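DNA damage response protein Rtt109, putative (Neosartorya fumigata, PDB 5ZB9) probably transfers the acetyl group of acetyl-CoA to lysine side chains of histones, histone H3 among them, in DNA replication and damage response. Local coordinates at residues A[54-59]-A[426-431]; A[274-279]-A[284-289]; A[226-229]-A[233-236]. All coordinates share one frame; numbering follows the deposited sequence.

Contact 1: residues A[54-59]-A[426-431]; sequences NHFLAV and AAINFL
Segment 54-59 of strand 50-61 and segment 426-431 of helix 421-432 come nearest at Phe-56 and Ile-428, whose CA atoms lie 8.4 Å apart, a spacing bridged by side chains with no hydrogen bond between the two backbones. Phe-56 is the strand residue that does the touching: its CB is directed toward the helix, and with CG anti to the backbone N (chi1 179°) the ring is carried out between two helix residues three positions apart. Ile-428 reaches it with the end of its longer branch. Its CB does not point straight at the strand, but CG1, anti to the carbonyl carbon, and a second bend at chi2 (-52°) bring CD1 over one ring face. There CD1 lies 4.0 Å from the centroid of the Phe-56 ring and 23° off the ring normal, a CH-pi contact displaced toward the CG side; the closest approach is 3.7 Å, from Ile-428 CD1 to Phe-56 CG. The far end of the ring belongs to Leu-431, whose methyl CD2 comes in obliquely and lies 3.6 Å from Phe-56 CZ. The two aliphatic side chains thus divide the ring along its length, one at the root and one at the tip. All three residues are buried, and Trp-449 of helix 439-457 adds to the same layer, touching Leu-431 and Ala-58. His-55 and Leu-57, by contrast, touch helix 111-127. Helices packed against both surfaces of a central beta-sheet make this an alpha/beta arrangement, here within the acetyltransferase core of Rtt109.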
ATOM      1  N   ASN A  54      11.903   0.062   2.126  1.00 27.34           N
ATOM      2  CA  ASN A  54      11.379   0.641   0.891  1.00 26.45           C
ATOM      3  C   ASN A  54      11.472  -0.313  -0.288  1.00 29.43           C
ATOM      4  O   ASN A  54      12.466  -1.016  -0.444  1.00 30.34           O
ATOM      5  CB  ASN A  54      12.117   1.927   0.522  1.00 34.76           C
ATOM      6  CG  ASN A  54      12.024   2.989   1.590  1.00 36.31           C
ATOM      7  OD1 ASN A  54      11.113   2.988   2.416  1.00 44.81           O
ATOM      8  ND2 ASN A  54      12.972   3.913   1.576  1.00 39.56           N
ATOM      9  N   HIS A  55      10.435  -0.324  -1.118  1.00 27.86           N
ATOM     10  CA  HIS A  55      10.438  -1.080  -2.366  1.00 24.39           C
ATOM     11  C   HIS A  55       9.937  -0.223  -3.505  1.00 24.66           C
ATOM     12  O   HIS A  55       8.923   0.463  -3.373  1.00 26.15           O
ATOM     13  CB  HIS A  55       9.563  -2.323  -2.269  1.00 20.34           C
ATOM     14  CG  HIS A  55      10.072  -3.348  -1.313  1.00 25.51           C
ATOM     15  ND1 HIS A  55      10.920  -4.363  -1.698  1.00 26.16           N
ATOM     16  CD2 HIS A  55       9.844  -3.527   0.008  1.00 26.51           C
ATOM     17  CE1 HIS A  55      11.196  -5.121  -0.653  1.00 29.72           C
ATOM     18  NE2 HIS A  55      10.554  -4.637   0.396  1.00 29.68           N
ATOM     19  N   PHE A  56      10.632  -0.275  -4.633  1.00 22.50           N
ATOM     20  CA  PHE A  56      10.170   0.427  -5.815  1.00 24.94           C
ATOM     21  C   PHE A  56      10.304  -0.443  -7.055  1.00 26.10           C
ATOM     22  O   PHE A  56      11.354  -1.016  -7.316  1.00 28.90           O
ATOM     23  CB  PHE A  56      10.937   1.728  -6.007  1.00 28.21           C
ATOM     24  CG  PHE A  56      10.523   2.482  -7.230  1.00 27.58           C
ATOM     25  CD1 PHE A  56       9.318   3.160  -7.262  1.00 23.85           C
ATOM     26  CD2 PHE A  56      11.330   2.502  -8.353  1.00 23.46           C
ATOM     27  CE1 PHE A  56       8.929   3.845  -8.391  1.00 28.80           C
ATOM     28  CE2 PHE A  56      10.946   3.185  -9.479  1.00 25.05           C
ATOM     29  CZ  PHE A  56       9.744   3.857  -9.502  1.00 27.28           C
ATOM     30  N   LEU A  57       9.223  -0.541  -7.816  1.00 23.55           N
ATOM     31  CA  LEU A  57       9.227  -1.308  -9.043  1.00 20.02           C
ATOM     32  C   LEU A  57       8.970  -0.390 -10.219  1.00 24.12           C
ATOM     33  O   LEU A  57       7.925   0.261 -10.284  1.00 23.38           O
ATOM     34  CB  LEU A  57       8.167  -2.416  -9.003  1.00 18.83           C
ATOM     35  CG  LEU A  57       7.894  -3.136 -10.331  1.00 21.88           C
ATOM     36  CD1 LEU A  57       9.108  -3.948 -10.779  1.00 18.76           C
ATOM     37  CD2 LEU A  57       6.661  -4.029 -10.234  1.00 21.73           C
ATOM     38  N   ALA A  58       9.927  -0.331 -11.140  1.00 22.58           N
ATOM     39  CA  ALA A  58       9.723   0.355 -12.409  1.00 19.79           C
ATOM     40  C   ALA A  58       9.532  -0.671 -13.511  1.00 24.46           C
ATOM     41  O   ALA A  58      10.275  -1.658 -13.607  1.00 23.19           O
ATOM     42  CB  ALA A  58      10.888   1.273 -12.727  1.00 22.88           C
ATOM     43  N   VAL A  59       8.522  -0.445 -14.336  1.00 20.61           N
ATOM     44  CA  VAL A  59       8.227  -1.363 -15.416  1.00 24.59           C
ATOM     45  C   VAL A  59       8.336  -0.618 -16.731  1.00 26.12           C
ATOM     46  O   VAL A  59       7.775   0.462 -16.890  1.00 25.79           O
ATOM     47  CB  VAL A  59       6.827  -1.990 -15.276  1.00 24.48           C
ATOM     48  CG1 VAL A  59       6.584  -3.001 -16.391  1.00 19.35           C
ATOM     49  CG2 VAL A  59       6.677  -2.645 -13.904  1.00 20.46           C
ATOM     50  N   ALA A 426      18.292   8.646  -3.679  1.00 31.42           N
ATOM     51  CA  ALA A 426      18.908   9.234  -4.866  1.00 31.73           C
ATOM     52  C   ALA A 426      18.336   8.613  -6.129  1.00 29.46           C
ATOM     53  O   ALA A 426      18.215   9.280  -7.153  1.00 32.12           O
ATOM     54  CB  ALA A 426      20.428   9.069  -4.830  1.00 27.17           C
ATOM     55  N   ALA A 427      17.972   7.336  -6.054  1.00 33.06           N
ATOM     56  CA  ALA A 427      17.398   6.651  -7.207  1.00 30.78           C
ATOM     57  C   ALA A 427      16.016   7.204  -7.531  1.00 30.17           C
ATOM     58  O   ALA A 427      15.696   7.435  -8.698  1.00 28.60           O
ATOM     59  CB  ALA A 427      17.329   5.144  -6.962  1.00 29.18           C
ATOM     60  N   ILE A 428      15.201   7.421  -6.500  1.00 28.68           N
ATOM     61  CA  ILE A 428      13.849   7.954  -6.705  1.00 35.73           C
ATOM     62  C   ILE A 428      13.891   9.424  -7.124  1.00 36.12           C
ATOM     63  O   ILE A 428      13.199   9.832  -8.057  1.00 33.82           O
ATOM     64  CB  ILE A 428      12.964   7.813  -5.439  1.00 35.04           C
ATOM     65  CG1 ILE A 428      12.919   6.357  -4.963  1.00 33.67           C
ATOM     66  CG2 ILE A 428      11.558   8.321  -5.712  1.00 32.20           C
ATOM     67  CD1 ILE A 428      12.538   5.370  -6.046  1.00 27.96           C
ATOM     68  N   ASN A 429      14.715  10.217  -6.446  1.00 35.34           N
ATOM     69  CA  ASN A 429      14.831  11.629  -6.784  1.00 34.43           C
ATOM     70  C   ASN A 429      15.348  11.849  -8.195  1.00 38.89           C
ATOM     71  O   ASN A 429      14.879  12.747  -8.889  1.00 46.50           O
ATOM     72  CB  ASN A 429      15.732  12.342  -5.792  1.00 30.23           C
ATOM     73  CG  ASN A 429      15.087  12.489  -4.445  1.00 36.07           C
ATOM     74  OD1 ASN A 429      13.862  12.569  -4.337  1.00 46.68           O
ATOM     75  ND2 ASN A 429      15.902  12.518  -3.399  1.00 37.16           N
ATOM     76  N   PHE A 430      16.308  11.032  -8.621  1.00 35.62           N
ATOM     77  CA  PHE A 430      16.825  11.124  -9.983  1.00 32.55           C
ATOM     78  C   PHE A 430      15.691  10.936 -10.984  1.00 38.55           C
ATOM     79  O   PHE A 430      15.582  11.670 -11.965  1.00 43.73           O
ATOM     80  CB  PHE A 430      17.921  10.083 -10.227  1.00 31.87           C
ATOM     81  CG  PHE A 430      18.585  10.206 -11.572  1.00 37.70           C
ATOM     82  CD1 PHE A 430      19.734  10.977 -11.727  1.00 32.49           C
ATOM     83  CD2 PHE A 430      18.064   9.557 -12.683  1.00 34.20           C
ATOM     84  CE1 PHE A 430      20.345  11.094 -12.961  1.00 30.51           C
ATOM     85  CE2 PHE A 430      18.668   9.678 -13.928  1.00 35.52           C
ATOM     86  CZ  PHE A 430      19.811  10.446 -14.066  1.00 34.14           C
ATOM     87  N   LEU A 431      14.845   9.947 -10.722  1.00 36.37           N
ATOM     88  CA  LEU A 431      13.732   9.634 -11.601  1.00 37.56           C
ATOM     89  C   LEU A 431      12.755  10.800 -11.673  1.00 36.93           C
ATOM     90  O   LEU A 431      12.256  11.145 -12.741  1.00 38.54           O
ATOM     91  CB  LEU A 431      13.019   8.366 -11.119  1.00 30.56           C
ATOM     92  CG  LEU A 431      11.852   7.848 -11.964  1.00 37.99           C
ATOM     93  CD1 LEU A 431      12.269   7.647 -13.423  1.00 26.28           C
ATOM     94  CD2 LEU A 431      11.297   6.554 -11.370  1.00 30.93           C
TER

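Contact 2: residues A[274-279]-A[284-289]; sequences ELPEST and SKENSG
Ser-278 and Ser-284 face each other hydroxyl to hydroxyl, their OG atoms 2.7 Å apart, each oxygen standing anti to its own backbone N. The Ser-284 hydroxyl also donates to the main chain: Ser-284 OG lies 2.7 Å from Ser-278 O, and the C=O...OG angle of 111° places the donor above the carbonyl plane, 69° out of it, instead of on a lone pair. The same OG accepts a longer bond from its own segment, with Glu-286 N at 3.3 Å and an N-H...O angle of 154°, so one side-chain oxygen ties together both backbones. Beside this polar pair, Pro-276 and Glu-286 cross at about a right angle. The proline CG meets the base of the glutamate, 3.6 Å from Glu-286 CB, while the glutamate chain bends at chi2 and brings Glu-286 OE1 to 4.0 Å from the same Pro-276 CG. Further along, Leu-275 turns its CD2 methyl to Gly-289, a glycine at positive phi, with 4.0 Å between Leu-275 CD2 and Gly-289 C. A water joins the two segments: it lies 2.5 Å from Thr-279 OG1, gives a hydrogen bond to Glu-286 O and takes one from Gly-289 N. Leu-275 continues onto Trp-291 and Arg-253, which connects this surface region to neighbouring loops. A type I beta turn from Pro-276 to Thr-279, closed by Thr-279 N bonding to Pro-276 O, thus faces an ST turn, defined by the Glu-286 N to Ser-284 OG bond, in the irregular connection between helices 266-272 and 297-304.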
ATOM      1  N   GLU A 274      -3.943  20.866  18.293  1.00 34.01           N
ATOM      2  CA  GLU A 274      -4.901  21.418  19.246  1.00 31.47           C
ATOM      3  C   GLU A 274      -4.475  21.078  20.674  1.00 30.27           C
ATOM      4  O   GLU A 274      -4.947  21.689  21.631  1.00 41.68           O
ATOM      5  CB  GLU A 274      -6.317  20.892  18.987  1.00 29.96           C
ATOM      6  CG  GLU A 274      -6.878  21.223  17.616  1.00 35.03           C
ATOM      7  CD  GLU A 274      -8.291  20.680  17.396  1.00 36.32           C
ATOM      8  OE1 GLU A 274      -8.823  19.975  18.282  1.00 39.38           O
ATOM      9  OE2 GLU A 274      -8.875  20.967  16.331  1.00 39.66           O
ATOM     10  N   LEU A 275      -3.588  20.097  20.817  1.00 30.62           N
ATOM     11  CA  LEU A 275      -3.082  19.703  22.135  1.00 38.69           C
ATOM     12  C   LEU A 275      -2.180  20.778  22.725  1.00 33.89           C
ATOM     13  O   LEU A 275      -1.507  21.495  21.986  1.00 35.46           O
ATOM     14  CB  LEU A 275      -2.305  18.385  22.050  1.00 37.39           C
ATOM     15  CG  LEU A 275      -3.036  17.163  21.493  1.00 39.06           C
ATOM     16  CD1 LEU A 275      -2.116  15.957  21.449  1.00 31.45           C
ATOM     17  CD2 LEU A 275      -4.264  16.864  22.311  1.00 30.99           C
ATOM     18  N   PRO A 276      -2.158  20.896  24.059  1.00 39.41           N
ATOM     19  CA  PRO A 276      -1.207  21.820  24.694  1.00 35.35           C
ATOM     20  C   PRO A 276       0.230  21.345  24.479  1.00 41.71           C
ATOM     21  O   PRO A 276       0.449  20.145  24.366  1.00 43.18           O
ATOM     22  CB  PRO A 276      -1.611  21.785  26.170  1.00 34.46           C
ATOM     23  CG  PRO A 276      -2.392  20.527  26.338  1.00 34.27           C
ATOM     24  CD  PRO A 276      -3.050  20.244  25.033  1.00 37.97           C
ATOM     25  N   GLU A 277       1.188  22.264  24.387  1.00 52.41           N
ATOM     26  CA  GLU A 277       2.568  21.872  24.085  1.00 59.58           C
ATOM     27  C   GLU A 277       3.225  21.229  25.293  1.00 55.22           C
ATOM     28  O   GLU A 277       4.221  20.520  25.166  1.00 64.63           O
ATOM     29  CB  GLU A 277       3.396  23.067  23.607  1.00 69.81           C
ATOM     30  CG  GLU A 277       3.743  24.082  24.680  1.00 68.59           C
ATOM     31  CD  GLU A 277       3.577  25.513  24.196  1.00 68.29           C
ATOM     32  OE1 GLU A 277       2.799  25.737  23.236  1.00 62.88           O
ATOM     33  OE2 GLU A 277       4.223  26.412  24.774  1.00 72.49           O
ATOM     34  N   SER A 278       2.650  21.468  26.467  1.00 53.07           N
ATOM     35  CA  SER A 278       3.063  20.767  27.674  1.00 56.28           C
ATOM     36  C   SER A 278       2.926  19.246  27.510  1.00 62.19           C
ATOM     37  O   SER A 278       3.543  18.485  28.256  1.00 55.60           O
ATOM     38  CB  SER A 278       2.240  21.247  28.870  1.00 56.47           C
ATOM     39  OG  SER A 278       2.634  20.589  30.060  1.00 67.43           O
ATOM     40  N   THR A 279       2.112  18.814  26.540  1.00 63.87           N
ATOM     41  CA  THR A 279       1.962  17.391  26.218  1.00 65.08           C
ATOM     42  C   THR A 279       3.316  16.835  25.770  1.00 67.42           C
ATOM     43  O   THR A 279       4.098  17.519  25.096  1.00 63.84           O
ATOM     44  CB  THR A 279       0.871  17.147  25.115  1.00 60.09           C
ATOM     45  OG1 THR A 279       0.252  15.864  25.302  1.00 63.88           O
ATOM     46  CG2 THR A 279       1.456  17.241  23.695  1.00 45.10           C
ATOM     47  N   SER A 284       4.045  15.866  32.809  1.00 57.35           N
ATOM     48  CA  SER A 284       2.982  16.783  32.410  1.00 58.44           C
ATOM     49  C   SER A 284       1.613  16.364  32.946  1.00 62.82           C
ATOM     50  O   SER A 284       1.325  15.174  33.090  1.00 67.28           O
ATOM     51  CB  SER A 284       2.932  16.896  30.887  1.00 59.73           C
ATOM     52  OG  SER A 284       2.119  17.980  30.481  1.00 61.18           O
ATOM     53  N   LYS A 285       0.778  17.357  33.247  1.00 70.02           N
ATOM     54  CA  LYS A 285      -0.600  17.130  33.678  1.00 67.74           C
ATOM     55  C   LYS A 285      -1.567  17.371  32.514  1.00 68.93           C
ATOM     56  O   LYS A 285      -2.773  17.140  32.622  1.00 73.36           O
ATOM     57  CB  LYS A 285      -0.943  18.040  34.858  1.00 63.43           C
ATOM     58  CG  LYS A 285       0.063  17.975  35.996  1.00 65.96           C
ATOM     59  CD  LYS A 285      -0.125  19.128  36.965  1.00 61.86           C
ATOM     60  CE  LYS A 285       0.827  19.015  38.141  1.00 61.47           C
ATOM     61  NZ  LYS A 285       0.701  20.176  39.066  1.00 55.87           N
ATOM     62  N   GLU A 286      -1.019  17.842  31.400  1.00 60.57           N
ATOM     63  CA  GLU A 286      -1.789  18.081  30.190  1.00 61.03           C
ATOM     64  C   GLU A 286      -1.488  17.014  29.133  1.00 62.31           C
ATOM     65  O   GLU A 286      -1.260  17.335  27.967  1.00 56.63           O
ATOM     66  CB  GLU A 286      -1.475  19.472  29.633  1.00 66.20           C
ATOM     67  CG  GLU A 286      -1.661  20.614  30.624  1.00 64.08           C
ATOM     68  CD  GLU A 286      -3.124  20.993  30.826  1.00 78.06           C
ATOM     69  OE1 GLU A 286      -3.971  20.617  29.978  1.00 68.68           O
ATOM     70  OE2 GLU A 286      -3.427  21.670  31.835  1.00 87.87           O
ATOM     71  N   ASN A 287      -1.480  15.746  29.541  1.00 63.98           N
ATOM     72  CA  ASN A 287      -1.118  14.661  28.629  1.00 63.16           C
ATOM     73  C   ASN A 287      -2.182  13.572  28.531  1.00 52.50           C
ATOM     74  O   ASN A 287      -1.876  12.386  28.599  1.00 50.54           O
ATOM     75  CB  ASN A 287       0.212  14.034  29.052  1.00 66.38           C
ATOM     76  CG  ASN A 287       0.132  13.366  30.407  1.00 68.07           C
ATOM     77  OD1 ASN A 287      -0.567  13.840  31.305  1.00 61.24           O
ATOM     78  ND2 ASN A 287       0.831  12.246  30.555  1.00 70.13           N
ATOM     79  N   SER A 288      -3.435  13.982  28.372  1.00 49.50           N
ATOM     80  CA  SER A 288      -4.519  13.038  28.145  1.00 38.82           C
ATOM     81  C   SER A 288      -4.473  12.540  26.705  1.00 48.04           C
ATOM     82  O   SER A 288      -4.934  11.440  26.396  1.00 43.45           O
ATOM     83  CB  SER A 288      -5.871  13.684  28.434  1.00 42.44           C
ATOM     84  OG  SER A 288      -6.123  14.759  27.539  1.00 46.11           O
ATOM     85  N   GLY A 289      -3.908  13.368  25.829  1.00 42.12           N
ATOM     86  CA  GLY A 289      -3.839  13.065  24.416  1.00 36.09           C
ATOM     87  C   GLY A 289      -5.179  13.251  23.732  1.00 41.74           C
ATOM     88  O   GLY A 289      -5.402  12.740  22.639  1.00 37.06           O
TER
HETATM   89  O   HOH W   1      -2.201  15.596  25.807  1.00 46.93           O

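Contact 3: residues A[226-229]-A[233-236]; sequences RSDG and PRWL
Asp-228 and Arg-234 meet where a carboxylate lies against the aliphatic root of an arginine. From Asp-228 CB, which points toward the opposite segment and is 4.5 Å from Pro-233 CA, the chain turns with CG anti to the carbonyl carbon (chi1 -62°). Asp-228 CG then sits 3.6 Å from Arg-234 CG, which lies over the face of the carboxylate, and the two side chains cross at about a right angle. At the tip each oxygen takes a different water. Asp-228 OD2 accepts from a water 2.7 Å away, and that water takes the backbone N-H of Arg-234, so the carboxylate reaches the opposing main chain through one solvent molecule. Asp-228 OD1 lies 3.5 Å from Arg-234 CG and accepts from a second water; its direct ionic partner is Arg-178, in a salt bridge. This second water also reaches Arg-234 NH1 at the guanidinium edge, by a weak bond. The loop leads into the short strand 235-236, which runs parallel to strand 202-208 at one end of the mixed sheet. Opposite charges do not touch across the contact: Asp-228 OD1 and Arg-234 NH1 are 5.4 Å apart, and the carboxylate and guanidinium planes stand 66° to each other. Bends at chi2 and chi3 fold the arginine, whose NH2 donates to the carbonyl oxygens of Ala-203 and Tyr-180.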
ATOM      1  N   ARG A 226     -20.956  -9.475  -4.639  1.00 28.98           N
ATOM      2  CA  ARG A 226     -22.383  -9.728  -4.763  1.00 31.65           C
ATOM      3  C   ARG A 226     -22.730 -11.159  -4.351  1.00 36.06           C
ATOM      4  O   ARG A 226     -23.800 -11.415  -3.793  1.00 36.46           O
ATOM      5  CB  ARG A 226     -22.854  -9.461  -6.194  1.00 32.38           C
ATOM      6  CG  ARG A 226     -24.363  -9.279  -6.321  1.00 41.11           C
ATOM      7  CD  ARG A 226     -24.770  -9.003  -7.756  1.00 43.73           C
ATOM      8  NE  ARG A 226     -24.134  -9.953  -8.663  1.00 49.97           N
ATOM      9  CZ  ARG A 226     -24.297  -9.954  -9.981  1.00 53.79           C
ATOM     10  NH1 ARG A 226     -25.089  -9.054 -10.557  1.00 50.97           N
ATOM     11  NH2 ARG A 226     -23.664 -10.857 -10.721  1.00 48.59           N
ATOM     12  N   SER A 227     -21.808 -12.081  -4.604  1.00 29.95           N
ATOM     13  CA  SER A 227     -22.081 -13.496  -4.397  1.00 39.62           C
ATOM     14  C   SER A 227     -21.471 -14.084  -3.118  1.00 33.82           C
ATOM     15  O   SER A 227     -21.612 -15.279  -2.862  1.00 37.70           O
ATOM     16  CB  SER A 227     -21.597 -14.295  -5.610  1.00 37.45           C
ATOM     17  OG  SER A 227     -20.219 -14.090  -5.832  1.00 43.80           O
ATOM     18  N   ASP A 228     -20.799 -13.263  -2.319  1.00 28.16           N
ATOM     19  CA  ASP A 228     -20.339 -13.718  -1.010  1.00 25.30           C
ATOM     20  C   ASP A 228     -21.550 -13.871  -0.104  1.00 28.60           C
ATOM     21  O   ASP A 228     -22.502 -13.101  -0.211  1.00 27.56           O
ATOM     22  CB  ASP A 228     -19.329 -12.742  -0.402  1.00 25.63           C
ATOM     23  CG  ASP A 228     -18.068 -12.601  -1.243  1.00 29.88           C
ATOM     24  OD1 ASP A 228     -17.457 -13.631  -1.600  1.00 35.93           O
ATOM     25  OD2 ASP A 228     -17.689 -11.457  -1.554  1.00 30.29           O
ATOM     26  N   GLY A 229     -21.531 -14.870   0.774  1.00 26.91           N
ATOM     27  CA  GLY A 229     -22.637 -15.075   1.697  1.00 27.89           C
ATOM     28  C   GLY A 229     -22.708 -14.004   2.769  1.00 26.53           C
ATOM     29  O   GLY A 229     -21.683 -13.437   3.139  1.00 30.15           O
ATOM     30  N   PRO A 233     -18.780 -12.052   4.662  1.00 25.24           N
ATOM     31  CA  PRO A 233     -18.426 -11.044   3.655  1.00 27.10           C
ATOM     32  C   PRO A 233     -16.914 -10.877   3.546  1.00 25.06           C
ATOM     33  O   PRO A 233     -16.192 -11.070   4.531  1.00 20.99           O
ATOM     34  CB  PRO A 233     -19.096  -9.765   4.176  1.00 28.32           C
ATOM     35  CG  PRO A 233     -19.178  -9.970   5.665  1.00 29.56           C
ATOM     36  CD  PRO A 233     -19.368 -11.451   5.875  1.00 27.56           C
ATOM     37  N   ARG A 234     -16.438 -10.556   2.349  1.00 25.91           N
ATOM     38  CA  ARG A 234     -15.014 -10.344   2.139  1.00 21.07           C
ATOM     39  C   ARG A 234     -14.704  -8.844   2.069  1.00 23.69           C
ATOM     40  O   ARG A 234     -13.558  -8.435   2.261  1.00 21.70           O
ATOM     41  CB  ARG A 234     -14.548 -11.054   0.869  1.00 27.16           C
ATOM     42  CG  ARG A 234     -15.046 -12.496   0.708  1.00 30.17           C
ATOM     43  CD  ARG A 234     -14.665 -13.401   1.882  1.00 29.04           C
ATOM     44  NE  ARG A 234     -13.243 -13.356   2.228  1.00 23.98           N
ATOM     45  CZ  ARG A 234     -12.299 -14.030   1.585  1.00 24.55           C
ATOM     46  NH1 ARG A 234     -12.622 -14.787   0.553  1.00 29.20           N
ATOM     47  NH2 ARG A 234     -11.033 -13.944   1.962  1.00 22.26           N
ATOM     48  N   TRP A 235     -15.728  -8.034   1.789  1.00 19.11           N
ATOM     49  CA  TRP A 235     -15.600  -6.575   1.818  1.00 19.78           C
ATOM     50  C   TRP A 235     -16.512  -5.967   2.877  1.00 22.72           C
ATOM     51  O   TRP A 235     -17.706  -6.260   2.931  1.00 23.70           O
ATOM     52  CB  TRP A 235     -15.908  -5.973   0.446  1.00 16.84           C
ATOM     53  CG  TRP A 235     -14.841  -6.294  -0.551  1.00 20.85           C
ATOM     54  CD1 TRP A 235     -14.757  -7.410  -1.327  1.00 18.71           C
ATOM     55  CD2 TRP A 235     -13.683  -5.505  -0.852  1.00 16.57           C
ATOM     56  NE1 TRP A 235     -13.624  -7.364  -2.102  1.00 21.34           N
ATOM     57  CE2 TRP A 235     -12.950  -6.203  -1.832  1.00 19.44           C
ATOM     58  CE3 TRP A 235     -13.202  -4.275  -0.396  1.00 21.72           C
ATOM     59  CZ2 TRP A 235     -11.758  -5.711  -2.365  1.00 19.60           C
ATOM     60  CZ3 TRP A 235     -12.013  -3.785  -0.927  1.00 20.47           C
ATOM     61  CH2 TRP A 235     -11.307  -4.504  -1.898  1.00 22.19           C
ATOM     62  N   LEU A 236     -15.937  -5.124   3.723  1.00 21.18           N
ATOM     63  CA  LEU A 236     -16.690  -4.479   4.790  1.00 19.63           C
ATOM     64  C   LEU A 236     -16.457  -2.985   4.753  1.00 23.07           C
ATOM     65  O   LEU A 236     -15.332  -2.534   4.544  1.00 20.14           O
ATOM     66  CB  LEU A 236     -16.287  -5.031   6.152  1.00 19.36           C
ATOM     67  CG  LEU A 236     -16.759  -6.440   6.489  1.00 22.43           C
ATOM     68  CD1 LEU A 236     -16.201  -6.877   7.824  1.00 18.15           C
ATOM     69  CD2 LEU A 236     -18.265  -6.473   6.508  1.00 20.91           C
TER
HETATM   70  O   HOH W   2     -17.903  -9.597   0.425  1.00 26.83           O
HETATM   71  O   HOH W   3     -15.760 -15.797  -0.424  1.00 40.36           O

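In the fold
The three contacts are separate: nearest atoms are about 27 Å apart for contacts 1 and 2, about 20 Å for contacts 1 and 3, and about 26 Å for contacts 2 and 3. Contacts 2 and 3 follow in series along the chain, contact 3 first, and both are nested in the long span of chain closed by contact 1. Contacts 1 and 3 reach the same mixed sheet on opposite sides of the chain's centre, their own centres 36 Å apart. Of the three, contact 1 lies near the CoA site: the Phe-56 side chain is about 8 Å from that of Ala-94, which binds CoA in another structure of this protein; no CoA is bound here.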